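Local coordinates for protein DOA1 (Saccharomyces cerevisiae, PDB 3ODT) that probably binds ubiquitin through its WD40 beta-propeller domain and is linked to the regulated turnover of F-box proteins, at residues G120-A126 and N142-A148. Residues are numbered along the deposited sequence; the frame is centred on the assembly and turned at random.
Sequences GSWDKTA and NASVWDA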
loop_
_atom_site.group_PDB
_atom_site.type_symbol
_atom_site.label_atom_id
_atom_site.label_comp_id
_atom_site.label_asym_id
_atom_site.label_seq_id
_atom_site.Cartn_x
_atom_site.Cartn_y
_atom_site.Cartn_z
ATOM N N GLY A 120 -8.068 1.022 6.159
ATOM C CA GLY A 120 -7.613 0.584 7.463
ATOM C C GLY A 120 -7.324 1.783 8.325
ATOM O O GLY A 120 -6.827 2.803 7.842
ATOM N N SER A 121 -7.585 1.656 9.623
ATOM C CA SER A 121 -7.409 2.787 10.528
ATOM C C SER A 121 -6.911 2.451 11.916
ATOM O O SER A 121 -7.178 1.371 12.484
ATOM C CB SER A 121 -8.751 3.549 10.605
ATOM O OG SER A 121 -8.789 4.587 11.589
ATOM N N TRP A 122 -6.238 3.424 12.509
ATOM C CA TRP A 122 -5.839 3.334 13.907
ATOM C C TRP A 122 -7.020 3.364 14.860
ATOM O O TRP A 122 -6.843 3.166 16.082
ATOM C CB TRP A 122 -4.891 4.468 14.256
ATOM C CG TRP A 122 -3.566 4.329 13.626
ATOM C CD1 TRP A 122 -3.145 3.298 12.847
ATOM C CD2 TRP A 122 -2.472 5.237 13.727
ATOM N NE1 TRP A 122 -1.833 3.498 12.477
ATOM C CE2 TRP A 122 -1.401 4.683 13.001
ATOM C CE3 TRP A 122 -2.293 6.471 14.353
ATOM C CZ2 TRP A 122 -0.174 5.317 12.874
ATOM C CZ3 TRP A 122 -1.070 7.104 14.228
ATOM C CH2 TRP A 122 -0.032 6.533 13.482
ATOM N N ASP A 123 -8.221 3.628 14.322
ATOM C CA ASP A 123 -9.451 3.531 15.136
ATOM C C ASP A 123 -9.854 2.073 15.393
ATOM O O ASP A 123 -10.854 1.796 16.044
ATOM C CB ASP A 123 -10.622 4.357 14.570
ATOM C CG ASP A 123 -11.197 3.801 13.297
ATOM O OD1 ASP A 123 -10.850 2.676 12.900
ATOM O OD2 ASP A 123 -12.044 4.517 12.704
ATOM N N LYS A 124 -9.042 1.153 14.896
ATOM C CA LYS A 124 -9.152 -0.311 15.116
ATOM C C LYS A 124 -10.181 -0.984 14.241
ATOM O O LYS A 124 -10.503 -2.097 14.461
ATOM C CB LYS A 124 -9.382 -0.665 16.595
ATOM C CG LYS A 124 -8.433 0.035 17.518
ATOM C CD LYS A 124 -8.682 -0.404 18.986
ATOM C CE LYS A 124 -7.786 0.419 19.903
ATOM N NZ LYS A 124 -8.363 0.536 21.261
ATOM N N THR A 125 -10.622 -0.242 13.228
ATOM C CA THR A 125 -11.528 -0.786 12.234
ATOM C C THR A 125 -10.960 -0.722 10.828
ATOM O O THR A 125 -9.996 -0.001 10.557
ATOM C CB THR A 125 -12.886 -0.011 12.204
ATOM O OG1 THR A 125 -12.716 1.240 11.513
ATOM C CG2 THR A 125 -13.419 0.235 13.610
ATOM N N ALA A 126 -11.555 -1.507 9.936
ATOM C CA ALA A 126 -11.449 -1.272 8.501
ATOM C C ALA A 126 -12.860 -0.939 8.071
ATOM O O ALA A 126 -13.839 -1.358 8.729
ATOM C CB ALA A 126 -10.952 -2.482 7.765
ATOM N N ASN A 142 -8.466 -5.562 18.187
ATOM C CA ASN A 142 -8.242 -4.930 19.480
ATOM C C ASN A 142 -7.191 -3.821 19.472
ATOM O O ASN A 142 -6.848 -3.282 20.514
ATOM C CB ASN A 142 -7.813 -5.994 20.506
ATOM C CG ASN A 142 -8.257 -5.664 21.897
ATOM O OD1 ASN A 142 -9.137 -4.822 22.092
ATOM N ND2 ASN A 142 -7.667 -6.333 22.883
ATOM N N ALA A 143 -6.673 -3.514 18.296
ATOM C CA ALA A 143 -5.659 -2.508 18.104
ATOM C C ALA A 143 -5.690 -2.068 16.647
ATOM O O ALA A 143 -6.477 -2.596 15.845
ATOM C CB ALA A 143 -4.275 -3.038 18.484
ATOM N N SER A 144 -4.859 -1.088 16.331
ATOM C CA SER A 144 -4.865 -0.461 15.016
ATOM C C SER A 144 -4.876 -1.482 13.898
ATOM O O SER A 144 -4.198 -2.502 13.975
ATOM C CB SER A 144 -3.642 0.428 14.870
ATOM O OG SER A 144 -3.718 1.483 15.794
ATOM N N VAL A 145 -5.614 -1.164 12.855
ATOM C CA VAL A 145 -5.685 -1.949 11.640
ATOM C C VAL A 145 -4.766 -1.287 10.613
ATOM O O VAL A 145 -5.051 -0.213 10.072
ATOM C CB VAL A 145 -7.128 -2.041 11.141
ATOM C CG1 VAL A 145 -7.172 -2.712 9.765
ATOM C CG2 VAL A 145 -7.994 -2.799 12.145
ATOM N N TRP A 146 -3.617 -1.919 10.407
ATOM C CA TRP A 146 -2.589 -1.365 9.543
ATOM C C TRP A 146 -2.880 -1.572 8.071
ATOM O O TRP A 146 -2.398 -0.787 7.228
ATOM C CB TRP A 146 -1.246 -1.994 9.877
ATOM C CG TRP A 146 -0.591 -1.286 11.031
ATOM C CD1 TRP A 146 -0.421 -1.759 12.302
ATOM C CD2 TRP A 146 -0.013 0.016 11.001
ATOM N NE1 TRP A 146 0.242 -0.824 13.063
ATOM C CE2 TRP A 146 0.514 0.267 12.283
ATOM C CE3 TRP A 146 0.158 0.976 9.991
ATOM C CZ2 TRP A 146 1.165 1.449 12.599
ATOM C CZ3 TRP A 146 0.805 2.162 10.312
ATOM C CH2 TRP A 146 1.320 2.372 11.608
ATOM N N ASP A 147 -3.641 -2.615 7.725
ATOM C CA ASP A 147 -3.993 -2.843 6.333
ATOM C C ASP A 147 -5.311 -3.575 6.204
ATOM O O ASP A 147 -5.740 -4.269 7.105
ATOM C CB ASP A 147 -2.882 -3.601 5.603
ATOM C CG ASP A 147 -3.000 -3.468 4.082
ATOM O OD1 ASP A 147 -3.580 -2.477 3.605
ATOM O OD2 ASP A 147 -2.546 -4.385 3.357
ATOM N N ALA A 148 -5.926 -3.415 5.040
ATOM C CA ALA A 148 -7.199 -4.027 4.701
ATOM C C ALA A 148 -7.238 -4.184 3.185
ATOM O O ALA A 148 -6.854 -3.268 2.417
ATOM C CB ALA A 148 -8.399 -3.166 5.193
#
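W122 and W146 meet in a T-shaped stack where two neighbouring blades of the propeller face each other. The turn S121-K124, between strands 116-121 and 125-130 of one blade, lies over the start of strand 145-150, the first strand of the next. The NE1-CZ2 edge of W122 points at one face of W146, with the planes at 75°. NE1 of W122 lies 3.5 Å from CH2 of W146, toward the rim of that face. R188 makes a cation-pi contact with W146. With an alanine at W146, the W122 edge would probably lose its aromatic face and R188 its pi partner. Next to the stack, S144 OG sits 3.5 Å from CD1 of W122.

Between the two segments one backbone hydrogen bond forms: V145 N donates to S121 O over 3.0 Å, nearly straight (165° at the hydrogen). K124 N reaches the same oxygen from the opposite face of its plane, closing the type I turn. V145 packs under the turn. With CG1 anti to the backbone N (chi1 173°), CG2 is turned to K124 O, 3.5 Å away, and CG1 toward G120 CA. The extended K124 chain runs alongside the N142-A143 backbone, CG 3.6 Å from A143 C. Deeper in, the CB atoms of A126 and A148 touch at 3.7 Å. D123 OD1 accepts from T125 N, an Asx turn, and from T125 OG1. D123 OD2 is hydrogen-bonded to H103 ND1 and Q104 N. Such an aspartate in the tight turn between a blade's second and third strands is characteristic of WD40 repeats.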